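Local coordinates for protein ribonucleoside-diphosphate reductase, alpha chain (Actinobacillus ureae ATCC 25976, PDB 6DQX) that probably reduces ribonucleoside diphosphates to deoxyribonucleoside diphosphates, as the catalytic alpha subunit of a class Id ribonucleotide reductase, at residues K251-A256 and T541-G546; Q511-I516 and G546-Y551; R43-E48 and P90-F95; Y77-M80 and Y84-L87. One frame throughout, in Å; residues are numbered along the deposited sequence.

Interaction 1. Residues K251-A256 and T541-G546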
# COMPACT_ATOMS: atom_id res chain seq x y z
N LYS A 251 4.55 -16.10 -23.33
CA LYS A 251 3.43 -15.23 -23.64
C LYS A 251 2.90 -15.42 -25.04
O LYS A 251 1.70 -15.23 -25.30
CB LYS A 251 3.80 -13.76 -23.37
CG LYS A 251 5.03 -13.24 -24.13
CD LYS A 251 5.29 -11.79 -23.74
CE LYS A 251 6.70 -11.35 -24.10
NZ LYS A 251 6.87 -9.88 -23.88
N ASP A 252 3.76 -15.79 -25.98
CA ASP A 252 3.29 -15.98 -27.34
C ASP A 252 2.52 -17.32 -27.49
O ASP A 252 1.51 -17.35 -28.20
CB ASP A 252 4.45 -15.81 -28.33
CG ASP A 252 4.96 -14.36 -28.38
OD1 ASP A 252 4.14 -13.40 -28.35
OD2 ASP A 252 6.19 -14.18 -28.45
N ASN A 253 2.92 -18.34 -26.74
CA ASN A 253 2.14 -19.59 -26.67
C ASN A 253 0.79 -19.35 -25.97
O ASN A 253 -0.25 -19.83 -26.46
CB ASN A 253 2.91 -20.70 -25.97
CG ASN A 253 4.15 -21.15 -26.74
OD1 ASN A 253 4.29 -20.88 -27.94
ND2 ASN A 253 5.08 -21.80 -26.04
N ALA A 254 0.81 -18.57 -24.87
CA ALA A 254 -0.43 -18.25 -24.17
C ALA A 254 -1.41 -17.52 -25.09
O ALA A 254 -2.59 -17.86 -25.14
CB ALA A 254 -0.14 -17.43 -22.93
N ASN A 255 -0.92 -16.52 -25.83
CA ASN A 255 -1.82 -15.76 -26.66
C ASN A 255 -2.25 -16.50 -27.92
O ASN A 255 -3.41 -16.37 -28.36
CB ASN A 255 -1.25 -14.37 -26.91
CG ASN A 255 -1.46 -13.48 -25.69
OD1 ASN A 255 -2.57 -13.03 -25.45
ND2 ASN A 255 -0.43 -13.30 -24.89
N ALA A 256 -1.35 -17.31 -28.47
CA ALA A 256 -1.72 -18.16 -29.63
C ALA A 256 -2.76 -19.24 -29.26
O ALA A 256 -3.56 -19.68 -30.13
CB ALA A 256 -0.48 -18.79 -30.25
N THR A 541 12.75 -26.51 -25.14
CA THR A 541 11.82 -27.52 -25.66
C THR A 541 10.39 -27.24 -25.19
O THR A 541 9.46 -27.32 -26.00
CB THR A 541 12.27 -28.91 -25.27
OG1 THR A 541 13.52 -29.18 -25.92
CG2 THR A 541 11.24 -29.97 -25.66
N ALA A 542 10.24 -26.84 -23.93
CA ALA A 542 8.93 -26.48 -23.38
C ALA A 542 8.26 -25.41 -24.22
O ALA A 542 7.10 -25.56 -24.63
CB ALA A 542 9.03 -26.03 -21.93
N GLU A 543 8.99 -24.32 -24.51
CA GLU A 543 8.47 -23.26 -25.36
C GLU A 543 8.20 -23.76 -26.78
O GLU A 543 7.17 -23.42 -27.37
CB GLU A 543 9.41 -22.05 -25.43
CG GLU A 543 8.82 -20.89 -26.25
CD GLU A 543 9.23 -20.84 -27.72
OE1 GLU A 543 8.62 -20.05 -28.47
OE2 GLU A 543 10.14 -21.58 -28.14
N GLU A 544 9.14 -24.51 -27.34
CA GLU A 544 8.97 -25.03 -28.72
C GLU A 544 7.73 -25.91 -28.87
O GLU A 544 7.04 -25.84 -29.87
CB GLU A 544 10.19 -25.83 -29.19
CG GLU A 544 11.34 -24.96 -29.66
CD GLU A 544 12.63 -25.74 -29.81
OE1 GLU A 544 12.56 -26.92 -30.24
OE2 GLU A 544 13.71 -25.17 -29.48
N LEU A 545 7.45 -26.71 -27.85
CA LEU A 545 6.29 -27.60 -27.88
C LEU A 545 4.94 -26.94 -27.58
O LEU A 545 3.92 -27.58 -27.68
CB LEU A 545 6.53 -28.79 -26.97
CG LEU A 545 7.63 -29.75 -27.42
CD1 LEU A 545 7.76 -30.92 -26.47
CD2 LEU A 545 7.39 -30.25 -28.85
N GLY A 546 4.94 -25.65 -27.21
CA GLY A 546 3.73 -24.87 -27.03
C GLY A 546 3.24 -24.71 -25.60
O GLY A 546 2.12 -24.23 -25.41
O HOH W 1 6.42 -18.72 -27.78

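Interaction 2. Residues Q511-I516 and G546-Y551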
# COMPACT_ATOMS: atom_id res chain seq x y z
N GLN A 511 1.21 -32.44 -25.08
CA GLN A 511 0.20 -33.25 -25.74
C GLN A 511 -1.21 -32.89 -25.33
O GLN A 511 -2.07 -32.75 -26.19
CB GLN A 511 0.47 -34.73 -25.51
CG GLN A 511 -0.53 -35.66 -26.18
CD GLN A 511 -0.47 -37.10 -25.66
OE1 GLN A 511 -0.03 -37.38 -24.54
NE2 GLN A 511 -0.91 -38.03 -26.52
N ARG A 512 -1.46 -32.75 -24.01
CA ARG A 512 -2.80 -32.44 -23.55
C ARG A 512 -3.20 -30.95 -23.71
O ARG A 512 -4.39 -30.65 -23.69
CB ARG A 512 -3.02 -32.93 -22.11
CG ARG A 512 -2.32 -32.10 -21.01
CD ARG A 512 -2.67 -32.62 -19.63
NE ARG A 512 -1.95 -33.81 -19.26
CZ ARG A 512 -0.74 -33.86 -18.69
NH1 ARG A 512 -0.05 -32.77 -18.37
NH2 ARG A 512 -0.21 -35.03 -18.42
N GLN A 513 -2.23 -30.07 -23.93
CA GLN A 513 -2.51 -28.63 -24.05
C GLN A 513 -3.51 -28.30 -25.13
O GLN A 513 -4.29 -27.36 -24.95
CB GLN A 513 -1.24 -27.81 -24.24
CG GLN A 513 -1.42 -26.30 -24.11
CD GLN A 513 -2.05 -25.88 -22.78
OE1 GLN A 513 -1.42 -25.99 -21.73
NE2 GLN A 513 -3.31 -25.43 -22.83
N LYS A 514 -3.55 -29.07 -26.23
CA LYS A 514 -4.53 -28.79 -27.28
C LYS A 514 -5.98 -28.92 -26.82
O LYS A 514 -6.89 -28.34 -27.45
CB LYS A 514 -4.29 -29.63 -28.54
CG LYS A 514 -4.66 -31.10 -28.42
CD LYS A 514 -4.33 -31.85 -29.71
CE LYS A 514 -2.84 -32.12 -29.84
NZ LYS A 514 -2.33 -33.09 -28.84
N TYR A 515 -6.21 -29.68 -25.74
CA TYR A 515 -7.54 -29.87 -25.19
C TYR A 515 -7.90 -28.95 -24.01
O TYR A 515 -8.97 -29.11 -23.43
CB TYR A 515 -7.66 -31.30 -24.69
CG TYR A 515 -7.41 -32.30 -25.78
CD1 TYR A 515 -8.24 -32.34 -26.88
CD2 TYR A 515 -6.34 -33.18 -25.71
CE1 TYR A 515 -8.02 -33.26 -27.91
CE2 TYR A 515 -6.10 -34.10 -26.75
CZ TYR A 515 -6.96 -34.14 -27.81
OH TYR A 515 -6.75 -35.05 -28.84
N ILE A 516 -7.01 -28.02 -23.67
CA ILE A 516 -7.16 -27.20 -22.44
C ILE A 516 -7.11 -25.74 -22.88
O ILE A 516 -6.10 -25.27 -23.43
CB ILE A 516 -6.02 -27.50 -21.44
CG1 ILE A 516 -6.12 -28.94 -20.91
CG2 ILE A 516 -6.06 -26.51 -20.25
CD1 ILE A 516 -4.85 -29.43 -20.24
N GLY A 546 4.94 -25.65 -27.21
CA GLY A 546 3.73 -24.87 -27.03
C GLY A 546 3.24 -24.71 -25.60
O GLY A 546 2.12 -24.23 -25.41
N LEU A 547 4.04 -25.11 -24.60
CA LEU A 547 3.66 -24.92 -23.18
C LEU A 547 3.50 -23.43 -22.93
O LEU A 547 4.27 -22.61 -23.47
CB LEU A 547 4.67 -25.49 -22.19
CG LEU A 547 4.43 -26.94 -21.77
CD1 LEU A 547 4.55 -27.82 -22.98
CD2 LEU A 547 5.38 -27.39 -20.68
N LYS A 548 2.48 -23.08 -22.17
CA LYS A 548 2.19 -21.65 -21.90
C LYS A 548 2.92 -21.16 -20.64
O LYS A 548 3.10 -19.93 -20.46
CB LYS A 548 0.69 -21.42 -21.78
CG LYS A 548 -0.09 -21.89 -22.99
CD LYS A 548 -1.58 -21.86 -22.70
CE LYS A 548 -2.38 -22.14 -23.93
NZ LYS A 548 -3.85 -22.16 -23.73
N SER A 549 3.34 -22.09 -19.79
CA SER A 549 4.03 -21.73 -18.55
C SER A 549 4.83 -22.88 -17.98
O SER A 549 4.64 -24.05 -18.36
CB SER A 549 3.04 -21.23 -17.48
OG SER A 549 2.10 -22.24 -17.14
N ILE A 550 5.75 -22.55 -17.09
CA ILE A 550 6.40 -23.49 -16.19
C ILE A 550 6.29 -22.88 -14.79
O ILE A 550 6.44 -21.67 -14.62
CB ILE A 550 7.90 -23.73 -16.53
CG1 ILE A 550 8.06 -24.47 -17.86
CG2 ILE A 550 8.59 -24.49 -15.42
CD1 ILE A 550 7.63 -25.92 -17.83
N TYR A 551 6.05 -23.73 -13.80
CA TYR A 551 5.86 -23.33 -12.40
C TYR A 551 7.21 -23.43 -11.64
O TYR A 551 8.09 -22.66 -11.97
CB TYR A 551 4.73 -24.16 -11.81
CG TYR A 551 4.10 -23.71 -10.51
CD1 TYR A 551 4.15 -22.38 -10.07
CD2 TYR A 551 3.40 -24.62 -9.72
CE1 TYR A 551 3.53 -22.01 -8.88
CE2 TYR A 551 2.78 -24.26 -8.57
CZ TYR A 551 2.86 -22.95 -8.14
OH TYR A 551 2.23 -22.62 -6.98
O HOH W 2 0.94 -25.06 -20.92
O HOH W 3 -4.84 -23.99 -25.68

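Interaction 3. Residues R43-E48 and P90-F95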
# COMPACT_ATOMS: atom_id res chain seq x y z
N ARG A 43 -10.23 -28.75 10.74
CA ARG A 43 -9.19 -27.83 11.17
C ARG A 43 -8.96 -26.68 10.22
O ARG A 43 -8.54 -25.61 10.66
CB ARG A 43 -7.88 -28.59 11.40
CG ARG A 43 -7.99 -29.50 12.59
CD ARG A 43 -6.79 -30.40 12.71
NE ARG A 43 -6.76 -31.01 14.03
CZ ARG A 43 -5.75 -31.72 14.52
NH1 ARG A 43 -4.65 -31.94 13.79
NH2 ARG A 43 -5.84 -32.22 15.75
N GLY A 44 -9.22 -26.89 8.93
CA GLY A 44 -8.95 -25.89 7.90
C GLY A 44 -10.15 -25.08 7.42
O GLY A 44 -10.09 -23.85 7.36
N TYR A 45 -11.23 -25.76 7.04
CA TYR A 45 -12.28 -25.16 6.20
C TYR A 45 -13.66 -25.03 6.80
O TYR A 45 -14.39 -24.12 6.41
CB TYR A 45 -12.45 -25.92 4.87
CG TYR A 45 -11.17 -26.19 4.09
CD1 TYR A 45 -10.06 -25.35 4.18
CD2 TYR A 45 -11.10 -27.27 3.22
CE1 TYR A 45 -8.90 -25.62 3.47
CE2 TYR A 45 -9.95 -27.53 2.49
CZ TYR A 45 -8.85 -26.71 2.62
OH TYR A 45 -7.71 -26.97 1.92
N LEU A 46 -14.04 -25.93 7.71
CA LEU A 46 -15.41 -25.98 8.20
C LEU A 46 -15.57 -25.08 9.41
O LEU A 46 -14.68 -25.03 10.26
CB LEU A 46 -15.78 -27.40 8.61
CG LEU A 46 -15.72 -28.44 7.49
CD1 LEU A 46 -15.95 -29.82 8.06
CD2 LEU A 46 -16.75 -28.11 6.41
N LEU A 47 -16.70 -24.40 9.49
CA LEU A 47 -17.06 -23.65 10.69
C LEU A 47 -17.31 -24.63 11.84
O LEU A 47 -17.84 -25.72 11.63
CB LEU A 47 -18.28 -22.77 10.44
CG LEU A 47 -17.93 -21.49 9.66
CD1 LEU A 47 -19.17 -20.87 9.05
CD2 LEU A 47 -17.20 -20.47 10.53
N GLU A 48 -16.90 -24.24 13.05
CA GLU A 48 -17.17 -25.02 14.26
C GLU A 48 -18.64 -25.40 14.25
O GLU A 48 -19.50 -24.57 13.95
CB GLU A 48 -16.81 -24.20 15.52
CG GLU A 48 -17.30 -24.80 16.84
CD GLU A 48 -16.71 -24.08 18.05
OE1 GLU A 48 -15.51 -24.29 18.34
OE2 GLU A 48 -17.44 -23.31 18.70
N PRO A 90 -11.57 -22.41 -1.39
CA PRO A 90 -12.55 -21.32 -1.25
C PRO A 90 -14.02 -21.76 -1.32
O PRO A 90 -14.86 -21.19 -0.65
CB PRO A 90 -12.20 -20.38 -2.41
CG PRO A 90 -10.76 -20.64 -2.68
CD PRO A 90 -10.62 -22.13 -2.48
N ILE A 91 -14.32 -22.78 -2.13
CA ILE A 91 -15.68 -23.31 -2.21
C ILE A 91 -16.06 -24.03 -0.90
O ILE A 91 -17.13 -23.78 -0.33
CB ILE A 91 -15.82 -24.23 -3.46
CG1 ILE A 91 -15.80 -23.34 -4.72
CG2 ILE A 91 -17.09 -25.08 -3.38
CD1 ILE A 91 -15.55 -24.05 -6.05
N TRP A 92 -15.17 -24.90 -0.43
CA TRP A 92 -15.37 -25.59 0.87
C TRP A 92 -15.59 -24.55 1.96
O TRP A 92 -16.48 -24.70 2.81
CB TRP A 92 -14.17 -26.44 1.27
CG TRP A 92 -14.18 -27.84 0.80
CD1 TRP A 92 -13.44 -28.37 -0.23
CD2 TRP A 92 -14.97 -28.91 1.33
NE1 TRP A 92 -13.72 -29.71 -0.37
CE2 TRP A 92 -14.66 -30.07 0.57
CE3 TRP A 92 -15.90 -29.02 2.36
CZ2 TRP A 92 -15.25 -31.31 0.81
CZ3 TRP A 92 -16.48 -30.26 2.61
CH2 TRP A 92 -16.16 -31.38 1.84
N SER A 93 -14.77 -23.50 1.93
CA SER A 93 -14.81 -22.49 3.01
C SER A 93 -16.03 -21.58 2.98
O SER A 93 -16.62 -21.29 4.05
CB SER A 93 -13.53 -21.66 3.03
OG SER A 93 -12.42 -22.48 3.35
N ASN A 94 -16.40 -21.12 1.78
CA ASN A 94 -17.27 -19.96 1.61
C ASN A 94 -18.52 -20.14 0.78
O ASN A 94 -19.40 -19.30 0.85
CB ASN A 94 -16.45 -18.79 1.01
CG ASN A 94 -15.14 -18.51 1.76
OD1 ASN A 94 -14.12 -18.22 1.15
ND2 ASN A 94 -15.18 -18.63 3.11
N PHE A 95 -18.60 -21.18 -0.07
CA PHE A 95 -19.76 -21.28 -0.97
C PHE A 95 -21.09 -21.39 -0.23
O PHE A 95 -21.23 -22.22 0.67
CB PHE A 95 -19.60 -22.47 -1.95
CG PHE A 95 -20.75 -22.62 -2.91
CD1 PHE A 95 -20.98 -21.66 -3.88
CD2 PHE A 95 -21.62 -23.70 -2.84
CE1 PHE A 95 -22.05 -21.78 -4.77
CE2 PHE A 95 -22.70 -23.81 -3.72
CZ PHE A 95 -22.90 -22.88 -4.70
O HOH W 4 -17.17 -23.84 5.63

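Interaction 4. Residues Y77-M80 and Y84-L87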
# COMPACT_ATOMS: atom_id res chain seq x y z
N TYR A 77 -24.44 -34.80 -5.21
CA TYR A 77 -24.12 -35.55 -4.00
C TYR A 77 -23.61 -36.96 -4.32
O TYR A 77 -22.59 -37.40 -3.75
CB TYR A 77 -25.35 -35.60 -3.07
CG TYR A 77 -25.05 -36.15 -1.68
CD1 TYR A 77 -24.54 -35.32 -0.68
CD2 TYR A 77 -25.30 -37.48 -1.37
CE1 TYR A 77 -24.28 -35.81 0.59
CE2 TYR A 77 -25.04 -37.98 -0.09
CZ TYR A 77 -24.53 -37.13 0.88
OH TYR A 77 -24.28 -37.61 2.15
N HIS A 78 -24.25 -37.63 -5.27
CA HIS A 78 -23.83 -38.96 -5.70
C HIS A 78 -22.41 -38.97 -6.21
O HIS A 78 -21.58 -39.80 -5.80
CB HIS A 78 -24.78 -39.57 -6.77
CG HIS A 78 -24.30 -40.88 -7.31
ND1 HIS A 78 -24.24 -42.02 -6.54
CD2 HIS A 78 -23.82 -41.22 -8.53
CE1 HIS A 78 -23.75 -43.02 -7.27
NE2 HIS A 78 -23.49 -42.55 -8.48
N TYR A 79 -22.09 -38.03 -7.10
CA TYR A 79 -20.74 -37.96 -7.61
C TYR A 79 -19.71 -37.63 -6.54
O TYR A 79 -18.60 -38.23 -6.54
CB TYR A 79 -20.68 -37.02 -8.81
CG TYR A 79 -21.48 -37.48 -10.02
CD1 TYR A 79 -21.52 -38.84 -10.40
CD2 TYR A 79 -22.17 -36.57 -10.80
CE1 TYR A 79 -22.23 -39.25 -11.52
CE2 TYR A 79 -22.89 -36.97 -11.92
CZ TYR A 79 -22.92 -38.30 -12.27
OH TYR A 79 -23.63 -38.68 -13.39
N MET A 80 -20.06 -36.75 -5.60
CA MET A 80 -19.22 -36.54 -4.42
C MET A 80 -19.00 -37.84 -3.67
O MET A 80 -17.85 -38.18 -3.28
CB MET A 80 -19.80 -35.47 -3.48
CG MET A 80 -19.76 -34.05 -4.02
SD MET A 80 -18.11 -33.34 -4.07
CE MET A 80 -17.85 -33.01 -2.33
N TYR A 84 -15.59 -38.74 -7.23
CA TYR A 84 -15.27 -38.22 -8.57
C TYR A 84 -14.84 -36.76 -8.59
O TYR A 84 -14.22 -36.36 -9.58
CB TYR A 84 -16.48 -38.32 -9.50
CG TYR A 84 -17.02 -39.72 -9.74
CD1 TYR A 84 -16.28 -40.86 -9.44
CD2 TYR A 84 -18.26 -39.89 -10.32
CE1 TYR A 84 -16.78 -42.13 -9.68
CE2 TYR A 84 -18.77 -41.16 -10.58
CZ TYR A 84 -18.03 -42.26 -10.25
OH TYR A 84 -18.54 -43.53 -10.51
N PHE A 85 -15.21 -35.99 -7.57
CA PHE A 85 -15.04 -34.51 -7.49
C PHE A 85 -14.18 -34.09 -6.34
O PHE A 85 -14.41 -34.50 -5.21
CB PHE A 85 -16.37 -33.78 -7.18
CG PHE A 85 -17.40 -33.84 -8.25
CD1 PHE A 85 -17.11 -34.24 -9.55
CD2 PHE A 85 -18.70 -33.44 -7.96
CE1 PHE A 85 -18.10 -34.28 -10.50
CE2 PHE A 85 -19.69 -33.47 -8.91
CZ PHE A 85 -19.39 -33.90 -10.19
N SER A 86 -13.27 -33.17 -6.60
CA SER A 86 -12.62 -32.40 -5.55
C SER A 86 -13.10 -30.96 -5.72
O SER A 86 -13.19 -30.48 -6.83
CB SER A 86 -11.11 -32.49 -5.73
OG SER A 86 -10.43 -31.43 -5.08
N LEU A 87 -13.40 -30.29 -4.61
CA LEU A 87 -13.83 -28.90 -4.61
C LEU A 87 -12.71 -28.05 -4.07
O LEU A 87 -11.92 -28.51 -3.22
CB LEU A 87 -15.09 -28.69 -3.76
CG LEU A 87 -16.24 -29.67 -3.99
CD1 LEU A 87 -17.38 -29.30 -3.09
CD2 LEU A 87 -16.67 -29.68 -5.44
O HOH W 5 -15.78 -36.71 -4.61

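Interaction 1. Residues K251-A256 and T541-G546
Asn-253 turns its amide toward the C-terminal end of helix 532-544, meeting the backbone of Glu-543 and Gly-546, and its flat group lies beside the chain there. With CG anti to its own carbonyl carbon (chi1 -66°), ND2 is carried to the carbonyl O of Glu-543 at 3.0 Å. The N-H meets that oxygen on a lone pair, in the carbonyl plane, with an N-H...O angle of 154°. The same oxygen accepts the backbone N of Gly-546 at 3.2 Å, one of the bonds of the Schellman motif that ends helix 532-544; the side chain from helix 251-256 thus adds a second donor to a carbonyl of the last turn. Gly-546, at positive phi (99°), lies close to the amide, its CA 3.8 Å from Asn-253 CG. ND2 also donates to the O of Leu-547, the residue after Gly-546, so one amide ties the last turn to the chain leaving it. Glu-543 comes alongside rather than head-on: its chain bends at chi2, its CG lies 3.9 Å from Asn-253 ND2, and its carboxylate is bound by His-216 through OE1. A water donates to Glu-543 OE1 at 2.7 Å and, weakly, to Asn-253 OD1, bridging the two side chains.

Interaction 2. Residues Q511-I516 and G546-Y551
Gln-513 OE1 takes two donors, a water at 2.7 Å and the side-chain amide of Gln-520. That water accepts from the backbone N of Lys-548 at 2.8 Å, so one water links Gln-513 to the chain entering strand 549-554. The Gln-513 side chain sets off with CG anti to the backbone N (chi1 -169°) and folds back at chi2, which swings its amide across the aliphatic end of Lys-548. The lysine, extended beyond CG, passes the amide obliquely, with CE 3.9 Å from Gln-513 CD. At the end of the crossing NE2 and Lys-548 NZ stand 3.4 Å apart; both are donors, and both give a hydrogen bond to Gln-518 O, which is consistent with their closeness. The backbone makes a type I beta turn from Gln-513 to Ile-516. In the family's barrel domain this buried contact joins a helix end to the strand that pairs antiparallel with 247-249. A second water accepts from Lys-548 NZ at 2.9 Å and lies 2.9 Å from Ile-516 O. Brought in among carbonyl oxygens and waters, the buried lysine probably keeps its positive charge, and the polar coupling between helix end and strand entry is indirect.

Interaction 3. Residues R43-E48 and P90-F95
Tyr-45 and Ser-93 bring their backbones to a CA-CA distance of 4.9 Å, where the chain just past helix 35-44 runs by the last turn of helix 89-94. The contact is thus a loop laid against a helix end in the N-terminal part of the chain, and it is mainly apolar. In Tyr-45, CG sits beside the backbone N (chi1 -50°), which turns the ring into the angle between Trp-92 and Ser-93, and CD2 lies 3.7 Å from Trp-92 CB. The two side chains cross at about a right angle, yet the planes of the tyrosine ring and the five-membered ring of the indole differ by only 31°, with centroids 5.7 Å apart, an oblique meeting. On the serine side, OG is 3.8 Å from Tyr-45 CB; this is a van der Waals approach, since OG hydrogen-bonds to Ser-89 O one turn back in the chain. Leu-46 starts out away from the helix but brings CD2 round to the six-membered part of the indole, 4.2 Å from Trp-92 CE3. Around the contact, the Tyr-45 side chain also touches Ser-419 and Ile-423 of helix 418-423, while Trp-92 rests on Ile-56 of helix 52-67. A water lies between the backbones, 2.9 Å from Tyr-45 O and 3.0 Å from Trp-92 O, and Arg-55 NE also donates to this Trp-92 oxygen.

Interaction 4. Residues Y77-M80 and Y84-L87
Tyr-79 and Tyr-84 pack closely where helix 72-82 gives way to strand 85-87, a short helix-to-strand connection that folds the strand back against the helix and builds an aromatic cluster with Phe-85. In the tight part, Tyr-79 CD1 comes to 3.4 Å from Tyr-84 CD2, at the edge of the Tyr-84 ring, while the two planes differ by 31°. A backbone bond accompanies this pairing: Tyr-84 N donates to Tyr-79 O at 3.1 Å, nearly straight at 163°. Phe-85, from the strand, offers a face to Tyr-79 CB, which sits 3.9 Å from the ring centroid as a CH-pi contact. Both phenol oxygens find partners beyond the contact, Tyr-79 OH with Lys-75 and Tyr-84 OH with Glu-302. Toward Met-80 and Leu-87 the contacts are a little longer. Met-80 bends at chi2 (-72°) and chi3, which curls its sulfur back to the edge of the Phe-85 ring, a Met-aromatic contact, and leaves its methyl against Leu-87. Here the backbones are spanned by water instead of direct bonding: a single molecule donates to Met-80 O, which also accepts from Trp-32 NE1, and to Phe-85 O at 2.7 Å. Beyond it, Met-80 CE stops 3.8 Å from Leu-87 CD1.

In the fold
The four contacts fall into two neighbouring pairs, well separated in the fold. Interactions 1 and 2 share Gly-546, their centres 8 Å apart, and flank the passage from helix 532-544 to strand 549-554; both rely on side-chain amides and waters around helix ends. Interactions 3 and 4, with centres 16 Å apart, join along strand 85-87 and helix 89-94, where Trp-92 CD1 packs on Leu-87 O; rings and aliphatic groups dominate there. Interactions 2 and 4 are buried and reach the same mixed sheet, yet one is polar and the other aromatic. Interactions 1 and 3 are only partly buried and lie on opposite sides of the chain's centre, about 37 Å apart between their centres.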